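Local coordinates for probable tagatose 6-phosphate kinase (Sinorhizobium meliloti, PDB 3TXV), which probably phosphorylates tagatose 6-phosphate, and belongs to a family that includes the GatZ/KbaZ subunits of tagatose-1,6-bisphosphate aldolase, at residues P230-Y242 / E343-D355. Numbering follows the deposited sequence.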
loop_
_atom_site.group_PDB
_atom_site.type_symbol
_atom_site.label_atom_id
_atom_site.label_comp_id
_atom_site.label_asym_id
_atom_site.label_seq_id
_atom_site.Cartn_x
_atom_site.Cartn_y
_atom_site.Cartn_z
ATOM N N PRO A 230 -13.890 8.873 0.567
ATOM C CA PRO A 230 -14.548 9.426 1.755
ATOM C C PRO A 230 -14.130 10.879 2.076
ATOM O O PRO A 230 -14.629 11.460 3.052
ATOM C CB PRO A 230 -14.082 8.491 2.876
ATOM C CG PRO A 230 -12.899 7.701 2.279
ATOM C CD PRO A 230 -12.628 8.209 0.913
ATOM N N GLY A 231 -13.229 11.443 1.258
ATOM C CA GLY A 231 -12.706 12.793 1.443
ATOM C C GLY A 231 -11.465 12.758 2.326
ATOM O O GLY A 231 -11.464 13.279 3.442
ATOM N N VAL A 232 -10.421 12.073 1.856
ATOM C CA VAL A 232 -9.072 12.229 2.399
ATOM C C VAL A 232 -8.181 12.388 1.196
ATOM O O VAL A 232 -8.241 11.564 0.297
ATOM C CB VAL A 232 -8.600 11.013 3.237
ATOM C CG1 VAL A 232 -9.377 10.915 4.547
ATOM C CG2 VAL A 232 -8.650 9.709 2.423
ATOM N N GLU A 233 -7.401 13.470 1.145
ATOM C CA GLU A 233 -6.344 13.626 0.144
ATOM C C GLU A 233 -5.037 13.822 0.932
ATOM O O GLU A 233 -5.076 14.065 2.146
ATOM C CB GLU A 233 -6.626 14.805 -0.844
ATOM C CG GLU A 233 -8.005 14.829 -1.640
ATOM C CD GLU A 233 -7.896 15.178 -3.197
ATOM O OE1 GLU A 233 -8.834 14.887 -3.989
ATOM O OE2 GLU A 233 -6.850 15.715 -3.656
ATOM N N PHE A 234 -3.888 13.684 0.268
ATOM C CA PHE A 234 -2.623 14.288 0.765
ATOM C C PHE A 234 -1.778 14.822 -0.394
ATOM O O PHE A 234 -1.769 14.241 -1.476
ATOM C CB PHE A 234 -1.811 13.340 1.654
ATOM C CG PHE A 234 -1.423 12.072 0.988
ATOM C CD1 PHE A 234 -2.151 10.914 1.214
ATOM C CD2 PHE A 234 -0.324 12.025 0.134
ATOM C CE1 PHE A 234 -1.803 9.728 0.577
ATOM C CE2 PHE A 234 0.044 10.852 -0.524
ATOM C CZ PHE A 234 -0.688 9.705 -0.315
ATOM N N GLY A 235 -1.087 15.938 -0.182
ATOM C CA GLY A 235 -0.270 16.559 -1.250
ATOM C C GLY A 235 1.202 16.318 -1.023
ATOM O O GLY A 235 1.549 15.435 -0.253
ATOM N N ASN A 236 2.075 17.088 -1.666
ATOM C CA ASN A 236 3.504 17.057 -1.300
ATOM C C ASN A 236 3.735 17.379 0.164
ATOM O O ASN A 236 4.383 16.603 0.866
ATOM C CB ASN A 236 4.355 17.987 -2.165
ATOM C CG ASN A 236 4.477 17.507 -3.592
ATOM O OD1 ASN A 236 4.478 16.307 -3.866
ATOM N ND2 ASN A 236 4.567 18.440 -4.512
ATOM N N GLU A 237 3.183 18.500 0.628
ATOM C CA GLU A 237 3.494 18.990 1.976
ATOM C C GLU A 237 2.323 19.316 2.857
ATOM O O GLU A 237 2.492 20.053 3.843
ATOM C CB GLU A 237 4.311 20.261 1.916
ATOM C CG GLU A 237 5.426 20.281 0.930
ATOM C CD GLU A 237 5.854 21.691 0.652
ATOM O OE1 GLU A 237 5.200 22.623 1.176
ATOM O OE2 GLU A 237 6.843 21.875 -0.086
ATOM N N ASN A 238 1.143 18.811 2.510
ATOM C CA ASN A 238 -0.052 19.054 3.317
ATOM C C ASN A 238 -1.056 17.908 3.236
ATOM O O ASN A 238 -1.174 17.270 2.206
ATOM C CB ASN A 238 -0.636 20.470 3.027
ATOM C CG ASN A 238 -2.122 20.444 2.580
ATOM O OD1 ASN A 238 -3.032 21.036 3.243
ATOM N ND2 ASN A 238 -2.374 19.780 1.429
ATOM N N VAL A 239 -1.730 17.629 4.350
ATOM C CA VAL A 239 -2.744 16.577 4.469
ATOM C C VAL A 239 -4.140 17.210 4.640
ATOM O O VAL A 239 -4.301 18.231 5.332
ATOM C CB VAL A 239 -2.428 15.656 5.690
ATOM C CG1 VAL A 239 -3.486 14.539 5.903
ATOM C CG2 VAL A 239 -1.022 15.070 5.578
ATOM N N ILE A 240 -5.148 16.614 3.998
ATOM C CA ILE A 240 -6.549 16.995 4.238
ATOM C C ILE A 240 -7.130 15.930 5.144
ATOM O O ILE A 240 -7.119 14.756 4.805
ATOM C CB ILE A 240 -7.387 17.012 2.942
ATOM C CG1 ILE A 240 -6.811 17.933 1.849
ATOM C CG2 ILE A 240 -8.874 17.240 3.250
ATOM C CD1 ILE A 240 -6.491 19.325 2.254
ATOM N N ALA A 241 -7.617 16.336 6.305
ATOM C CA ALA A 241 -8.209 15.408 7.267
ATOM C C ALA A 241 -9.652 14.995 6.912
ATOM O O ALA A 241 -10.410 15.773 6.326
ATOM C CB ALA A 241 -8.170 16.027 8.656
ATOM N N TYR A 242 -10.012 13.775 7.299
ATOM C CA TYR A 242 -11.361 13.221 7.164
ATOM C C TYR A 242 -12.423 14.033 7.889
ATOM O O TYR A 242 -12.424 14.114 9.111
ATOM C CB TYR A 242 -11.369 11.775 7.698
ATOM C CG TYR A 242 -12.720 11.080 7.799
ATOM C CD1 TYR A 242 -13.654 11.148 6.759
ATOM C CD2 TYR A 242 -13.040 10.320 8.930
ATOM C CE1 TYR A 242 -14.883 10.506 6.856
ATOM C CE2 TYR A 242 -14.279 9.663 9.040
ATOM C CZ TYR A 242 -15.188 9.762 7.995
ATOM O OH TYR A 242 -16.395 9.123 8.088
ATOM N N GLU A 343 15.572 23.286 -7.300
ATOM C CA GLU A 343 15.523 23.285 -5.815
ATOM C C GLU A 343 14.159 22.795 -5.224
ATOM O O GLU A 343 14.122 22.112 -4.184
ATOM C CB GLU A 343 15.932 24.659 -5.222
ATOM N N GLU A 344 13.049 23.122 -5.876
ATOM C CA GLU A 344 11.764 22.530 -5.470
ATOM C C GLU A 344 11.698 21.007 -5.715
ATOM O O GLU A 344 11.097 20.279 -4.936
ATOM C CB GLU A 344 10.573 23.244 -6.128
ATOM C CG GLU A 344 9.200 22.675 -5.756
ATOM C CD GLU A 344 8.828 22.977 -4.312
ATOM O OE1 GLU A 344 9.695 23.501 -3.563
ATOM O OE2 GLU A 344 7.667 22.706 -3.914
ATOM N N GLN A 345 12.310 20.538 -6.797
ATOM C CA GLN A 345 12.351 19.116 -7.108
ATOM C C GLN A 345 13.240 18.341 -6.150
ATOM O O GLN A 345 12.931 17.207 -5.818
ATOM C CB GLN A 345 12.808 18.892 -8.557
ATOM C CG GLN A 345 11.657 18.917 -9.545
ATOM C CD GLN A 345 12.071 19.136 -10.990
ATOM O OE1 GLN A 345 11.509 19.985 -11.667
ATOM N NE2 GLN A 345 13.054 18.378 -11.465
ATOM N N ARG A 346 14.348 18.945 -5.725
ATOM C CA ARG A 346 15.247 18.330 -4.744
ATOM C C ARG A 346 14.492 18.094 -3.413
ATOM O O ARG A 346 14.291 16.950 -2.998
ATOM C CB ARG A 346 16.544 19.144 -4.550
ATOM C CG ARG A 346 17.645 18.371 -3.836
ATOM C CD ARG A 346 19.033 19.066 -3.815
ATOM N NE ARG A 346 19.218 19.910 -2.630
ATOM C CZ ARG A 346 18.635 21.113 -2.433
ATOM N NH1 ARG A 346 17.813 21.665 -3.336
ATOM N NH2 ARG A 346 18.863 21.785 -1.314
ATOM N N LEU A 347 14.027 19.163 -2.781
ATOM C CA LEU A 347 13.236 19.036 -1.590
ATOM C C LEU A 347 12.281 17.841 -1.698
ATOM O O LEU A 347 12.238 16.979 -0.825
ATOM C CB LEU A 347 12.504 20.358 -1.315
ATOM C CG LEU A 347 11.199 20.431 -0.517
ATOM C CD1 LEU A 347 11.337 19.738 0.772
ATOM C CD2 LEU A 347 10.874 21.841 -0.256
ATOM N N GLN A 348 11.542 17.771 -2.785
ATOM C CA GLN A 348 10.516 16.766 -2.924
ATOM C C GLN A 348 10.974 15.362 -3.242
ATOM O O GLN A 348 10.252 14.401 -2.960
ATOM C CB GLN A 348 9.477 17.201 -3.931
ATOM C CG GLN A 348 8.187 17.451 -3.255
ATOM C CD GLN A 348 8.024 18.874 -2.920
ATOM O OE1 GLN A 348 8.333 19.729 -3.751
ATOM N NE2 GLN A 348 7.527 19.170 -1.716
ATOM N N ARG A 349 12.144 15.223 -3.845
ATOM C CA ARG A 349 12.671 13.890 -4.065
ATOM C C ARG A 349 12.835 13.147 -2.734
ATOM O O ARG A 349 12.646 11.927 -2.676
ATOM C CB ARG A 349 13.983 13.935 -4.826
ATOM C CG ARG A 349 13.800 13.900 -6.304
ATOM C CD ARG A 349 15.091 13.623 -7.045
ATOM N NE ARG A 349 16.112 14.654 -6.874
ATOM C CZ ARG A 349 16.068 15.855 -7.439
ATOM N NH1 ARG A 349 15.028 16.192 -8.196
ATOM N NH2 ARG A 349 17.063 16.725 -7.227
ATOM N N HIS A 350 13.146 13.890 -1.672
ATOM C CA HIS A 350 13.410 13.295 -0.362
ATOM C C HIS A 350 12.237 13.437 0.607
ATOM O O HIS A 350 11.972 12.540 1.442
ATOM C CB HIS A 350 14.709 13.893 0.249
ATOM C CG HIS A 350 15.883 13.790 -0.663
ATOM N ND1 HIS A 350 16.656 12.655 -0.751
ATOM C CD2 HIS A 350 16.366 14.643 -1.592
ATOM C CE1 HIS A 350 17.582 12.817 -1.676
ATOM N NE2 HIS A 350 17.431 14.021 -2.199
ATOM N N PHE A 351 11.525 14.555 0.502
ATOM C CA PHE A 351 10.665 14.919 1.610
ATOM C C PHE A 351 9.184 14.842 1.400
ATOM O O PHE A 351 8.427 14.819 2.368
ATOM C CB PHE A 351 11.112 16.231 2.202
ATOM C CG PHE A 351 12.486 16.148 2.768
ATOM C CD1 PHE A 351 12.728 15.386 3.924
ATOM C CD2 PHE A 351 13.552 16.765 2.142
ATOM C CE1 PHE A 351 13.998 15.261 4.461
ATOM C CE2 PHE A 351 14.854 16.643 2.695
ATOM C CZ PHE A 351 15.060 15.895 3.850
ATOM N N SER A 352 8.760 14.735 0.155
ATOM C CA SER A 352 7.348 14.824 -0.120
ATOM C C SER A 352 6.621 13.600 0.369
ATOM O O SER A 352 7.153 12.486 0.322
ATOM C CB SER A 352 7.102 14.966 -1.609
ATOM O OG SER A 352 6.011 14.141 -2.000
ATOM N N TYR A 353 5.387 13.836 0.799
ATOM C CA TYR A 353 4.423 12.821 1.194
ATOM C C TYR A 353 4.062 11.830 0.080
ATOM O O TYR A 353 3.543 10.762 0.383
ATOM C CB TYR A 353 3.120 13.516 1.618
ATOM C CG TYR A 353 3.074 14.179 2.983
ATOM C CD1 TYR A 353 3.609 13.550 4.113
ATOM C CD2 TYR A 353 2.426 15.402 3.152
ATOM C CE1 TYR A 353 3.526 14.130 5.377
ATOM C CE2 TYR A 353 2.326 16.007 4.406
ATOM C CZ TYR A 353 2.889 15.369 5.517
ATOM O OH TYR A 353 2.818 15.961 6.770
ATOM N N SER A 354 4.270 12.182 -1.193
ATOM C CA SER A 354 4.025 11.225 -2.308
ATOM C C SER A 354 5.018 10.070 -2.250
ATOM O O SER A 354 4.719 8.955 -2.722
ATOM C CB SER A 354 4.121 11.863 -3.699
ATOM O OG SER A 354 3.161 12.888 -3.876
ATOM N N ASP A 355 6.198 10.343 -1.686
ATOM C CA ASP A 355 7.083 9.273 -1.270
ATOM C C ASP A 355 7.517 8.425 -2.488
ATOM O O ASP A 355 7.627 7.207 -2.416
ATOM C CB ASP A 355 6.415 8.413 -0.155
ATOM C CG ASP A 355 7.281 7.193 0.279
ATOM O OD1 ASP A 355 8.413 7.409 0.806
ATOM O OD2 ASP A 355 6.835 6.021 0.101
#
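N236, at the tip of the hairpin formed by strands 233-234 and 239-240, is gripped through both its backbone and its side chain by the chain leaving helix 342-351. Y353 N donates to N236 O at 2.9 Å, along an almost straight line and to a lone pair of that carbonyl. A second bond runs from S352 OG to N236 OD1 at 3.2 Å, its donor tilted 32° from the plane of the side-chain carbonyl. The same hydroxyl oxygen, S352 OG, accepts from S354 N at 2.7 Å, closing an ST turn, so the hydroxyl serves as donor to N236 and as acceptor from its own loop. With CG beside its backbone N (chi1 -70°), N236 lays its amide nearly parallel to that of Q348, the two planes stacked 17° apart.

The Y353 side chain crosses that of V239 at about a right angle, Y353 CE2 lying 3.7 Å from V239 CG2, with G235 O and N238 N at the ring edge. On the hairpin side, G235 N donates to N238 O and I240 N to E233 O, fastening the two strands together. F234 places CD2 4.0 Å from Y353 CB; the carbonyl of Y353, close to this ring, accepts from the hydroxyl of Y269. Nearer the helix, the carboxylates of E237 and E344 approach to 4.0 Å between their OE2 atoms, which probably disfavours full charge on both.

An alanine at N236 would probably leave the S352 hydroxyl without its acceptor and strip Q348 of its stacked amide, though the backbone bond could persist. In this eight-stranded beta/alpha barrel, the tip of the hairpin that follows barrel strand 223-227 is thus held to the loop after helix 342-351 by directional hydrogen bonds to N236 and not by charge pairing.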